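Local atomic coordinates of plasmodesmata-located protein 8 (Arabidopsis thaliana, PDB entry 6GRF), a protein that probably modulates cell-to-cell trafficking at plasmodesmata and carries two cysteine-rich DUF26 domains in its probable extracellular part. Residues L154-S159 with E165-C170; D144-L149 with E185-L190; G172-S177 with L204-A209; Y136-R141 with S196-E201; E150-G155 with A181-S186. One frame throughout, in Å; residues are numbered along the deposited sequence. Where two conformers were deposited one is given.

All five contacts belong to the second Gnk2-homologous repeat. Contact 1 pairs two strands of the sheet and runs on backbone hydrogen bonds, whereas contact 2, wholly buried, joins the two helices above the sheet mainly by aliphatic carbons, with no hydrogen bond across it. Contacts 2, 3 and 5 share helix 176-193: contact 5 touches it from a loop through one tight methyl and a water, and contact 3, nearer the centre of the chain, adds a hydrogen bond between a partly exposed carboxylate and a buried amide beside its start. Contact 4 lies farthest out, about 22 Å from the chain's centre, where two phenylalanines of helix 136-149 meet backbone carbonyls before strand 199-204.

Contact 1 of 5, residues L154-S159 with E165-C170; sequences LGYKVS and EGYAQC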
# COMPACT_ATOMS: atom_id res chain seq x y z
N LEU A 154 -5.36 -1.70 13.69
CA LEU A 154 -5.06 -2.92 12.93
C LEU A 154 -5.97 -2.95 11.70
O LEU A 154 -7.13 -2.59 11.79
CB LEU A 154 -5.37 -4.16 13.76
CG LEU A 154 -4.65 -4.30 15.09
CD1 LEU A 154 -5.39 -5.27 16.00
CD2 LEU A 154 -3.21 -4.74 14.87
N GLY A 155 -5.43 -3.45 10.59
CA GLY A 155 -6.23 -3.79 9.43
C GLY A 155 -6.78 -2.56 8.73
O GLY A 155 -6.03 -1.64 8.40
N TYR A 156 -8.11 -2.53 8.55
CA TYR A 156 -8.76 -1.58 7.69
C TYR A 156 -9.94 -0.98 8.45
O TYR A 156 -10.41 -1.55 9.45
CB TYR A 156 -9.19 -2.24 6.38
CG TYR A 156 -10.45 -3.07 6.48
CD1 TYR A 156 -10.41 -4.37 6.98
CD2 TYR A 156 -11.68 -2.56 6.11
CE1 TYR A 156 -11.56 -5.14 7.09
CE2 TYR A 156 -12.83 -3.32 6.22
CZ TYR A 156 -12.78 -4.61 6.71
OH TYR A 156 -13.91 -5.35 6.82
N LYS A 157 -10.40 0.17 7.96
CA LYS A 157 -11.65 0.80 8.41
C LYS A 157 -12.38 1.31 7.17
O LYS A 157 -11.75 1.87 6.28
CB LYS A 157 -11.35 1.93 9.40
CG LYS A 157 -12.57 2.65 9.99
CD LYS A 157 -13.13 1.95 11.21
CE LYS A 157 -14.22 2.72 11.93
NZ LYS A 157 -15.41 2.88 11.06
N VAL A 158 -13.69 1.05 7.13
CA VAL A 158 -14.63 1.70 6.23
C VAL A 158 -15.39 2.73 7.06
O VAL A 158 -15.86 2.39 8.15
CB VAL A 158 -15.62 0.68 5.62
CG1 VAL A 158 -16.77 1.39 4.93
CG2 VAL A 158 -14.94 -0.30 4.68
N SER A 159 -15.50 3.97 6.56
CA SER A 159 -16.21 5.01 7.28
C SER A 159 -17.14 5.80 6.34
O SER A 159 -16.87 5.95 5.17
CB SER A 159 -15.25 5.91 7.99
OG SER A 159 -15.95 6.75 8.89
N GLU A 165 -17.71 8.89 2.00
CA GLU A 165 -17.21 7.55 2.32
C GLU A 165 -15.68 7.59 2.33
O GLU A 165 -15.08 8.36 1.59
CB GLU A 165 -17.65 6.50 1.29
CG GLU A 165 -18.89 5.71 1.66
CD GLU A 165 -18.78 4.21 1.41
OE1 GLU A 165 -17.88 3.58 2.00
OE2 GLU A 165 -19.60 3.67 0.64
N GLY A 166 -15.08 6.73 3.17
CA GLY A 166 -13.64 6.63 3.31
C GLY A 166 -13.19 5.20 3.54
O GLY A 166 -13.95 4.37 3.98
N TYR A 167 -11.91 4.94 3.23
CA TYR A 167 -11.27 3.65 3.43
C TYR A 167 -9.81 3.92 3.80
O TYR A 167 -9.15 4.79 3.20
CB TYR A 167 -11.38 2.78 2.18
CG TYR A 167 -10.84 1.39 2.36
CD1 TYR A 167 -9.47 1.14 2.26
CD2 TYR A 167 -11.67 0.33 2.68
CE1 TYR A 167 -8.96 -0.13 2.47
CE2 TYR A 167 -11.17 -0.95 2.89
CZ TYR A 167 -9.81 -1.18 2.77
OH TYR A 167 -9.30 -2.43 2.96
N ALA A 168 -9.35 3.24 4.85
CA ALA A 168 -7.94 3.27 5.23
C ALA A 168 -7.47 1.85 5.58
O ALA A 168 -8.25 1.02 6.05
CB ALA A 168 -7.71 4.20 6.39
N GLN A 169 -6.18 1.61 5.33
CA GLN A 169 -5.54 0.31 5.51
C GLN A 169 -4.12 0.58 6.00
O GLN A 169 -3.43 1.43 5.44
CB GLN A 169 -5.60 -0.45 4.18
CG GLN A 169 -4.72 -1.70 4.08
CD GLN A 169 -5.49 -2.99 4.29
OE1 GLN A 169 -5.31 -3.67 5.30
NE2 GLN A 169 -6.36 -3.32 3.35
N CYS A 170 -3.74 -0.09 7.10
CA CYS A 170 -2.34 -0.19 7.54
C CYS A 170 -1.74 -1.52 7.07
O CYS A 170 -2.38 -2.57 7.19
CB CYS A 170 -2.23 -0.14 9.06
SG CYS A 170 -2.38 1.54 9.69
O HOH W 1 -2.53 -3.67 10.27
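Y167 sets CE2 of its ring 3.6 Å from CD2 of Y156. The two ring planes are only 17° apart, yet the centroids are separated by 5.8 Å, so the rings are slid past one another and barely overlap. Y156 has CG lodged between its backbone N and carbonyl carbon (chi1 78°), which swings CD2 against Y167 CE2. Y156 CB lies 3.4 Å from Y167 OH. V158 continues the row, its CG2 branch 3.9 Å from Y167 CD2. This face of the strands looks toward the first Gnk2-homologous repeat, where R69 makes a cation-pi contact with Y167.

On the other face sit K157, S159 and A168, all touching L149 of helix 136-149. D148 of the same helix takes both polar ends, K157 NZ by a salt bridge and S159 OG by a hydrogen bond.

Five backbone bonds join the segments. K157 and A168 form a reciprocal pair, K157 N to A168 O at 3.0 Å and A168 N to K157 O at 3.1 Å, and S159 and G166 form a second. The last, from C170 N to G155 O, is 3.1 Å long and nearly straight. Beyond it a water accepts from G155 N at 2.9 Å and donates a longer hydrogen bond to C170 O, extending the ladder by one rung. With segments 156-159 and 165-170 running 175° apart, strands 156-161 and 164-170 make a classical antiparallel beta hairpin, at one margin of the five-stranded sheet of this Gnk2-like, disulfide-bearing domain.

Contact 2 of 5, residues D144-L149 with E185-L190; sequences DVLSDL and ESVGKL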
# COMPACT_ATOMS: atom_id res chain seq x y z
N ASP A 144 -15.23 14.27 9.70
CA ASP A 144 -15.70 13.18 10.57
C ASP A 144 -15.20 11.82 10.04
O ASP A 144 -14.81 10.96 10.82
CB ASP A 144 -17.22 13.15 10.70
CG ASP A 144 -17.82 14.41 11.30
OD1 ASP A 144 -17.17 15.05 12.15
OD2 ASP A 144 -18.95 14.74 10.92
N VAL A 145 -15.24 11.63 8.73
CA VAL A 145 -14.84 10.37 8.11
C VAL A 145 -13.33 10.14 8.33
O VAL A 145 -12.94 9.06 8.77
CB VAL A 145 -15.22 10.35 6.62
CG1 VAL A 145 -14.41 9.36 5.81
CG2 VAL A 145 -16.70 10.08 6.46
N LEU A 146 -12.52 11.16 8.05
CA LEU A 146 -11.06 11.07 8.15
C LEU A 146 -10.65 10.89 9.61
O LEU A 146 -9.69 10.17 9.89
CB LEU A 146 -10.42 12.33 7.55
CG LEU A 146 -10.51 12.46 6.03
CD1 LEU A 146 -9.75 13.68 5.55
CD2 LEU A 146 -9.99 11.21 5.33
N SER A 147 -11.39 11.50 10.53
CA SER A 147 -11.12 11.35 11.94
C SER A 147 -11.35 9.89 12.39
O SER A 147 -10.61 9.35 13.23
CB SER A 147 -11.92 12.30 12.76
OG SER A 147 -11.83 11.94 14.12
N ASP A 148 -12.39 9.26 11.85
CA ASP A 148 -12.72 7.89 12.17
C ASP A 148 -11.66 6.93 11.58
O ASP A 148 -11.27 5.99 12.26
CB ASP A 148 -14.13 7.55 11.68
CG ASP A 148 -14.60 6.17 12.08
OD1 ASP A 148 -14.19 5.68 13.16
OD2 ASP A 148 -15.34 5.57 11.30
N LEU A 149 -11.23 7.18 10.34
CA LEU A 149 -10.19 6.38 9.65
C LEU A 149 -8.90 6.34 10.48
O LEU A 149 -8.29 5.27 10.65
CB LEU A 149 -9.91 6.95 8.25
CG LEU A 149 -11.02 6.84 7.21
CD1 LEU A 149 -10.52 7.28 5.84
CD2 LEU A 149 -11.62 5.45 7.11
N GLU A 185 -0.69 10.76 9.60
CA GLU A 185 0.05 11.46 8.56
C GLU A 185 -0.71 11.41 7.22
O GLU A 185 -0.68 12.37 6.48
CB GLU A 185 1.46 10.87 8.43
CG GLU A 185 2.32 11.55 7.37
CD GLU A 185 2.78 12.95 7.73
OE1 GLU A 185 2.52 13.39 8.86
OE2 GLU A 185 3.42 13.60 6.86
N SER A 186 -1.34 10.28 6.89
CA SER A 186 -2.12 10.14 5.64
C SER A 186 -3.21 11.22 5.55
O SER A 186 -3.39 11.84 4.52
CB SER A 186 -2.79 8.81 5.56
OG SER A 186 -2.00 7.91 4.83
N VAL A 187 -3.95 11.35 6.64
CA VAL A 187 -5.11 12.21 6.71
C VAL A 187 -4.64 13.66 6.62
O VAL A 187 -5.24 14.46 5.89
CB VAL A 187 -5.91 11.90 7.99
CG1 VAL A 187 -6.79 13.06 8.44
CG2 VAL A 187 -6.72 10.63 7.80
N GLY A 188 -3.57 13.98 7.36
CA GLY A 188 -2.93 15.28 7.25
C GLY A 188 -2.64 15.62 5.80
O GLY A 188 -2.87 16.73 5.35
N LYS A 189 -2.13 14.62 5.07
CA LYS A 189 -1.73 14.80 3.69
C LYS A 189 -2.95 14.99 2.79
O LYS A 189 -2.90 15.78 1.86
CB LYS A 189 -0.92 13.59 3.20
CG LYS A 189 0.47 13.48 3.78
CD LYS A 189 1.39 14.57 3.33
CE LYS A 189 2.85 14.22 3.53
NZ LYS A 189 3.71 15.39 3.24
N LEU A 190 -4.01 14.21 3.04
CA LEU A 190 -5.24 14.32 2.28
C LEU A 190 -5.74 15.76 2.41
O LEU A 190 -6.06 16.39 1.42
CB LEU A 190 -6.28 13.29 2.75
CG LEU A 190 -6.13 11.87 2.18
CD1 LEU A 190 -6.94 10.86 2.96
CD2 LEU A 190 -6.50 11.82 0.71
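L146, V187 and L190 bring no ring, amide or carboxylate to their meeting, and the flat group involved is a backbone peptide: the CG2 methyl of V187 sits 3.7 Å from L146 O. Everything else is aliphatic. The CB of L146 faces the other branch of the valine, 3.8 Å from V187 CG1, and the two side chains run by each other head to tail. V187 has CG1 anti to its N (chi1 157°) and CG2 anti to its carbonyl carbon, which turns both methyls onto the leucine.

One helical turn farther along, L146 CD2 reaches L190 CD1 at 3.9 Å. The same CD2 stays 4.1 Å from V187 CG2, so this leucine methyl sits against two residues a turn apart on helix 176-193. Here the helices 136-149 and 176-193 pack side by side on one face of the second repeat's five-stranded antiparallel sheet, the alpha-beta layering of the Gnk2-like domain. Between segments 144-149 and 185-190 the nearest CA atoms are those of L146 and V187, 6.2 Å apart, and no hydrogen bond crosses. L190 also points down to the sheet, touching A200 and V202 on one strand and A209 and Y211 on the next. Next to L146 in this layer, L149 rests on strand 156-161 through K157 and S159, while V187 is touched by E150 from the loop that follows helix 136-149.

Contact 3 of 5, residues G172-S177 with L204-A209; sequences GDLSPS and LAQCYA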
# COMPACT_ATOMS: atom_id res chain seq x y z
N GLY A 172 0.42 -4.77 7.43
CA GLY A 172 0.38 -5.68 8.59
C GLY A 172 1.70 -5.81 9.34
O GLY A 172 1.72 -6.52 10.31
N ASP A 173 2.77 -5.13 8.90
CA ASP A 173 4.07 -5.14 9.60
C ASP A 173 4.14 -4.06 10.69
O ASP A 173 5.08 -4.05 11.46
CB ASP A 173 5.24 -5.02 8.62
CG ASP A 173 5.42 -3.68 7.92
OD1 ASP A 173 4.41 -3.07 7.56
OD2 ASP A 173 6.59 -3.27 7.71
N LEU A 174 3.12 -3.19 10.80
CA LEU A 174 3.13 -2.08 11.75
C LEU A 174 2.49 -2.48 13.08
O LEU A 174 1.50 -3.18 13.11
CB LEU A 174 2.34 -0.91 11.16
CG LEU A 174 2.99 -0.12 10.02
CD1 LEU A 174 2.19 1.15 9.77
CD2 LEU A 174 4.44 0.22 10.33
N SER A 175 3.05 -1.96 14.17
CA SER A 175 2.42 -2.02 15.47
C SER A 175 1.19 -1.12 15.46
O SER A 175 1.10 -0.22 14.62
CB SER A 175 3.39 -1.59 16.55
OG SER A 175 3.61 -0.19 16.50
N PRO A 176 0.22 -1.32 16.39
CA PRO A 176 -0.92 -0.42 16.55
C PRO A 176 -0.58 1.07 16.66
O PRO A 176 -1.21 1.90 16.00
CB PRO A 176 -1.55 -0.88 17.87
CG PRO A 176 -1.21 -2.35 17.95
CD PRO A 176 0.17 -2.46 17.32
N SER A 177 0.38 1.41 17.51
CA SER A 177 0.81 2.79 17.72
C SER A 177 1.31 3.38 16.39
O SER A 177 0.98 4.52 16.04
CB SER A 177 1.87 2.86 18.78
OG SER A 177 1.47 2.15 19.94
N LEU A 204 1.13 6.13 1.69
CA LEU A 204 2.43 6.23 2.31
C LEU A 204 3.09 4.86 2.26
O LEU A 204 2.50 3.90 1.79
CB LEU A 204 2.26 6.72 3.75
CG LEU A 204 1.44 8.00 3.91
CD1 LEU A 204 1.49 8.48 5.35
CD2 LEU A 204 1.91 9.08 2.95
N ALA A 205 4.33 4.78 2.75
CA ALA A 205 5.12 3.55 2.70
C ALA A 205 4.39 2.38 3.38
O ALA A 205 4.44 1.26 2.87
CB ALA A 205 6.48 3.79 3.32
N GLN A 206 3.70 2.63 4.50
CA GLN A 206 3.17 1.53 5.34
C GLN A 206 1.64 1.62 5.58
O GLN A 206 1.08 0.82 6.35
CB GLN A 206 3.92 1.54 6.67
CG GLN A 206 5.41 1.22 6.55
CD GLN A 206 5.69 -0.25 6.67
OE1 GLN A 206 5.01 -1.08 6.07
NE2 GLN A 206 6.68 -0.60 7.48
N CYS A 207 0.96 2.55 4.90
CA CYS A 207 -0.50 2.70 5.04
C CYS A 207 -1.05 3.53 3.89
O CYS A 207 -0.27 4.13 3.13
CB CYS A 207 -0.88 3.34 6.37
SG CYS A 207 -0.28 5.04 6.58
N TYR A 208 -2.38 3.53 3.75
CA TYR A 208 -3.04 4.47 2.86
C TYR A 208 -4.46 4.78 3.34
O TYR A 208 -5.02 4.10 4.19
CB TYR A 208 -3.05 3.96 1.42
CG TYR A 208 -3.95 2.79 1.13
CD1 TYR A 208 -3.48 1.49 1.19
CD2 TYR A 208 -5.26 2.98 0.71
CE1 TYR A 208 -4.30 0.41 0.86
CE2 TYR A 208 -6.09 1.92 0.40
CZ TYR A 208 -5.61 0.62 0.47
OH TYR A 208 -6.42 -0.43 0.16
N ALA A 209 -5.02 5.83 2.76
CA ALA A 209 -6.33 6.33 3.09
C ALA A 209 -6.90 7.05 1.86
O ALA A 209 -6.16 7.73 1.15
CB ALA A 209 -6.24 7.25 4.28
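The loop entering helix 176-193 meets the tight turn of the hairpin that joins strands 199-204 and 207-213. That turn is closed by the bond from L204 N to C207 O, 2.8 Å long, with A205 and Q206 at its apex. The chain of Q206 turns about its CB-CG bond (chi2 -90°), folding the amide toward D173 while CB stays against L174, where L174 CD1 is 3.6 Å from Q206 CB. The CD2 branch of L174 lies over one face of the amide, 3.7 Å from Q206 NE2.

The aspartate comes in nearly perpendicular to the glutamine, and the carboxylate and amide planes are turned 48° apart. Q206 NE2 donates to D173 OD2 over 2.7 Å, on the syn side of the carboxylate though 24° out of its plane. OD2 also accepts from G116 N, and NE2 has a second acceptor in K117 O, so both atoms are tied to the connection between strands 105-110 and 122-127. Close by, S175 caps the helix start through D178 N, and a disulfide joins C207 to C182.

The second carboxylate oxygen, D173 OD1, comes within 2.6 Å of Q206 OE1. Two oxygens that near would be consistent with a proton retained by the aspartic acid. If so, the pair would share a proton rather than oppose two bare acceptors; the firm bond is the one from NE2 to OD2.

Contact 4 of 5, residues Y136-R141 with S196-E201; sequences YDFFKR and SAVAAE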
# COMPACT_ATOMS: atom_id res chain seq x y z
N TYR A 136 -20.02 23.63 3.08
CA TYR A 136 -19.39 23.44 4.36
C TYR A 136 -19.71 22.05 4.90
O TYR A 136 -18.87 21.45 5.54
CB TYR A 136 -19.86 24.49 5.36
CG TYR A 136 -19.29 24.31 6.74
CD1 TYR A 136 -18.02 24.76 7.05
CD2 TYR A 136 -20.02 23.68 7.74
CE1 TYR A 136 -17.47 24.59 8.31
CE2 TYR A 136 -19.49 23.50 9.01
CZ TYR A 136 -18.21 23.95 9.30
OH TYR A 136 -17.68 23.79 10.55
N ASP A 137 -20.93 21.57 4.63
CA ASP A 137 -21.40 20.29 5.15
C ASP A 137 -20.53 19.14 4.62
O ASP A 137 -20.21 18.22 5.35
CB ASP A 137 -22.87 20.07 4.81
CG ASP A 137 -23.43 18.80 5.44
OD1 ASP A 137 -23.46 18.73 6.69
OD2 ASP A 137 -23.77 17.88 4.67
N PHE A 138 -20.19 19.19 3.33
CA PHE A 138 -19.33 18.19 2.72
C PHE A 138 -18.01 18.08 3.49
O PHE A 138 -17.53 16.98 3.76
CB PHE A 138 -19.02 18.54 1.26
CG PHE A 138 -18.10 17.53 0.63
CD1 PHE A 138 -18.57 16.28 0.26
CD2 PHE A 138 -16.75 17.81 0.45
CE1 PHE A 138 -17.72 15.35 -0.31
CE2 PHE A 138 -15.90 16.87 -0.11
CZ PHE A 138 -16.39 15.64 -0.48
N PHE A 139 -17.42 19.23 3.84
CA PHE A 139 -16.11 19.28 4.45
C PHE A 139 -16.18 18.83 5.92
O PHE A 139 -15.26 18.20 6.41
CB PHE A 139 -15.48 20.66 4.22
CG PHE A 139 -15.06 20.83 2.78
CD1 PHE A 139 -14.13 19.98 2.21
CD2 PHE A 139 -15.66 21.79 1.98
CE1 PHE A 139 -13.77 20.11 0.88
CE2 PHE A 139 -15.31 21.91 0.65
CZ PHE A 139 -14.36 21.07 0.10
N LYS A 140 -17.29 19.13 6.60
CA LYS A 140 -17.46 18.68 7.96
C LYS A 140 -17.60 17.15 7.98
O LYS A 140 -17.08 16.48 8.87
CB LYS A 140 -18.66 19.36 8.62
CG LYS A 140 -18.75 19.09 10.12
CD LYS A 140 -19.82 19.89 10.86
CE LYS A 140 -19.49 20.13 12.32
NZ LYS A 140 -18.90 18.93 12.99
N ARG A 141 -18.31 16.59 6.99
CA ARG A 141 -18.53 15.15 6.91
C ARG A 141 -17.20 14.46 6.56
O ARG A 141 -16.90 13.40 7.07
CB ARG A 141 -19.60 14.79 5.89
CG ARG A 141 -20.96 15.43 6.14
CD ARG A 141 -21.87 14.61 7.03
NE ARG A 141 -23.24 15.13 7.12
CZ ARG A 141 -24.13 14.69 8.00
NH1 ARG A 141 -23.84 13.62 8.73
NH2 ARG A 141 -25.28 15.31 8.15
N SER A 196 -9.79 20.71 -1.43
CA SER A 196 -11.19 20.92 -1.82
C SER A 196 -11.75 19.77 -2.67
O SER A 196 -12.88 19.86 -3.17
CB SER A 196 -11.33 22.23 -2.56
OG SER A 196 -10.67 23.28 -1.88
N ALA A 197 -10.98 18.70 -2.85
CA ALA A 197 -11.33 17.63 -3.81
C ALA A 197 -12.54 16.84 -3.31
O ALA A 197 -12.69 16.62 -2.11
CB ALA A 197 -10.15 16.71 -3.99
N VAL A 198 -13.38 16.37 -4.24
CA VAL A 198 -14.56 15.56 -3.92
C VAL A 198 -14.11 14.14 -3.53
O VAL A 198 -14.86 13.41 -2.87
CB VAL A 198 -15.57 15.52 -5.08
CG1 VAL A 198 -15.14 14.62 -6.22
CG2 VAL A 198 -16.95 15.12 -4.59
N ALA A 199 -12.91 13.77 -3.98
CA ALA A 199 -12.34 12.47 -3.79
C ALA A 199 -10.82 12.59 -3.88
O ALA A 199 -10.31 13.30 -4.72
CB ALA A 199 -12.88 11.52 -4.83
N ALA A 200 -10.12 11.89 -2.99
CA ALA A 200 -8.66 11.85 -3.03
C ALA A 200 -8.14 10.57 -2.38
O ALA A 200 -8.85 9.92 -1.64
CB ALA A 200 -8.11 13.07 -2.35
N GLU A 201 -6.87 10.24 -2.67
CA GLU A 201 -6.19 9.09 -2.10
C GLU A 201 -4.74 9.48 -1.79
O GLU A 201 -4.12 10.18 -2.55
CB GLU A 201 -6.31 7.86 -3.01
CG GLU A 201 -6.03 8.10 -4.49
CD GLU A 201 -6.20 6.87 -5.39
OE1 GLU A 201 -6.80 5.86 -4.92
OE2 GLU A 201 -5.72 6.90 -6.57
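F138 and F139 leave one helical turn in different directions: CG of F138 is anti to its backbone N (chi1 178°), whereas F139 has CG anti to the carbonyl carbon (chi1 -72°). The first setting aims the ring's far edge at the chain of A197 and V198, and the second drops its ring beside S196. F138 CZ stands 3.6 Å from V198 O, and F138 CE2 is 3.8 Å from A197 O. Both carbonyl oxygens lie near the plane of the ring at its edge, where the polarised ring hydrogens are. V198 adds a methyl, its CG2 being 4.2 Å from F138 CZ.

F139 meets S196 chiefly through backbone atoms, with F139 CZ 3.7 Å from S196 CA; the carbonyl oxygen of S196 lies at the edge of this ring, in its plane. The two phenylalanines also brace each other, since F138 CD2 is placed over one face of the F139 ring, toward its rim.

This is where the start of helix 136-149 closes against the segment entering strand 199-204, one of the inner strands of the second repeat's sheet. Backbone hydrogen bonds between S196 and V132 and between V198 and K130 pin that segment to the chain just before the helix. A197 O is additionally engaged by the hydroxyl of Y211. The ring of F138 also meets Y216, their planes at about 60°, and touches V164.

Contact 5 of 5, residues E150-G155 with A181-S186; sequences ESTQLG and ACLAES
T152 pushes its CB against a methyl of L183, with T152 CB only 3.4 Å from L183 CD1, closer than carbons normally come. The CG2 branch of the threonine follows at 3.9 Å from L183 CD1. E150 works from the other end of the contact: its chain runs extended past CG (chi2 -178°) along the helix surface, leaving E150 OE2 3.6 Å from A184 CA. No direct hydrogen bond crosses. Instead one water donates twice, to E150 OE2 at 2.6 Å and to A184 O at 2.6 Å, bridging the carboxylate to the helix backbone.

The second shell sets these groups. T152 OG1 is hydrogen-bonded to L149 O, where helix 136-149 ends, and S151 OG likewise to D148 O, so the loop curls back on that terminus and its threonine is presented to L183. A weak bond from T180 OG1 reaches T152 O.

L183 also packs on A168 and C170 of strand 164-170 and on C207 of strand 207-213, while C182 next to it is disulfide-bonded to C207. The loop that links helix 136-149 to strand 156-161 thus rests against helix 176-193 where that helix packs on the sheet.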
# COMPACT_ATOMS: atom_id res chain seq x y z
N GLU A 150 -8.51 7.51 10.99
CA GLU A 150 -7.32 7.74 11.82
C GLU A 150 -7.33 6.92 13.11
O GLU A 150 -6.31 6.86 13.77
CB GLU A 150 -7.28 9.19 12.30
CG GLU A 150 -6.47 10.13 11.46
CD GLU A 150 -6.47 11.53 12.06
OE1 GLU A 150 -7.40 11.84 12.82
OE2 GLU A 150 -5.53 12.31 11.78
N SER A 151 -8.49 6.38 13.49
CA SER A 151 -8.70 5.64 14.75
C SER A 151 -8.20 4.19 14.59
O SER A 151 -7.99 3.49 15.58
CB SER A 151 -10.17 5.69 15.23
OG SER A 151 -11.10 4.94 14.43
N THR A 152 -8.01 3.77 13.35
CA THR A 152 -7.61 2.43 13.03
C THR A 152 -6.27 2.11 13.71
O THR A 152 -5.37 2.96 13.75
CB THR A 152 -7.56 2.29 11.51
OG1 THR A 152 -8.84 2.75 11.09
CG2 THR A 152 -7.25 0.89 11.02
N GLN A 153 -6.18 0.90 14.28
CA GLN A 153 -4.97 0.37 14.95
C GLN A 153 -4.44 -0.87 14.20
O GLN A 153 -3.23 -1.07 14.11
CB GLN A 153 -5.29 0.04 16.41
CG GLN A 153 -5.47 1.27 17.28
CD GLN A 153 -5.87 0.94 18.70
OE1 GLN A 153 -5.77 -0.19 19.17
NE2 GLN A 153 -6.34 1.94 19.40
N LEU A 154 -5.36 -1.70 13.69
CA LEU A 154 -5.06 -2.92 12.93
C LEU A 154 -5.97 -2.95 11.70
O LEU A 154 -7.13 -2.59 11.79
CB LEU A 154 -5.37 -4.16 13.76
CG LEU A 154 -4.65 -4.30 15.09
CD1 LEU A 154 -5.39 -5.27 16.00
CD2 LEU A 154 -3.21 -4.74 14.87
N GLY A 155 -5.43 -3.45 10.59
CA GLY A 155 -6.23 -3.79 9.43
C GLY A 155 -6.78 -2.56 8.73
O GLY A 155 -6.03 -1.64 8.40
N ALA A 181 -0.14 6.48 13.89
CA ALA A 181 0.74 7.59 13.46
C ALA A 181 0.81 7.65 11.92
O ALA A 181 0.81 8.74 11.35
CB ALA A 181 2.12 7.41 14.07
N CYS A 182 0.86 6.49 11.26
CA CYS A 182 0.94 6.44 9.82
C CYS A 182 -0.35 7.03 9.22
O CYS A 182 -0.29 7.85 8.31
CB CYS A 182 1.18 5.01 9.35
SG CYS A 182 1.59 4.86 7.59
N LEU A 183 -1.50 6.59 9.73
CA LEU A 183 -2.80 7.06 9.21
C LEU A 183 -3.00 8.54 9.55
O LEU A 183 -3.53 9.27 8.73
CB LEU A 183 -3.94 6.19 9.76
CG LEU A 183 -3.99 4.79 9.16
CD1 LEU A 183 -5.08 3.96 9.81
CD2 LEU A 183 -4.19 4.85 7.67
N ALA A 184 -2.54 8.97 10.72
CA ALA A 184 -2.58 10.39 11.10
C ALA A 184 -1.86 11.22 10.04
O ALA A 184 -2.37 12.24 9.61
CB ALA A 184 -1.98 10.61 12.48
N GLU A 185 -0.69 10.76 9.60
CA GLU A 185 0.05 11.46 8.56
C GLU A 185 -0.71 11.41 7.22
O GLU A 185 -0.68 12.37 6.48
CB GLU A 185 1.46 10.87 8.43
CG GLU A 185 2.32 11.55 7.37
CD GLU A 185 2.78 12.95 7.73
OE1 GLU A 185 2.52 13.39 8.86
OE2 GLU A 185 3.42 13.60 6.86
N SER A 186 -1.34 10.28 6.89
CA SER A 186 -2.12 10.14 5.64
C SER A 186 -3.21 11.22 5.55
O SER A 186 -3.39 11.84 4.52
CB SER A 186 -2.79 8.81 5.56
OG SER A 186 -2.00 7.91 4.83
O HOH W 2 -3.81 13.99 10.87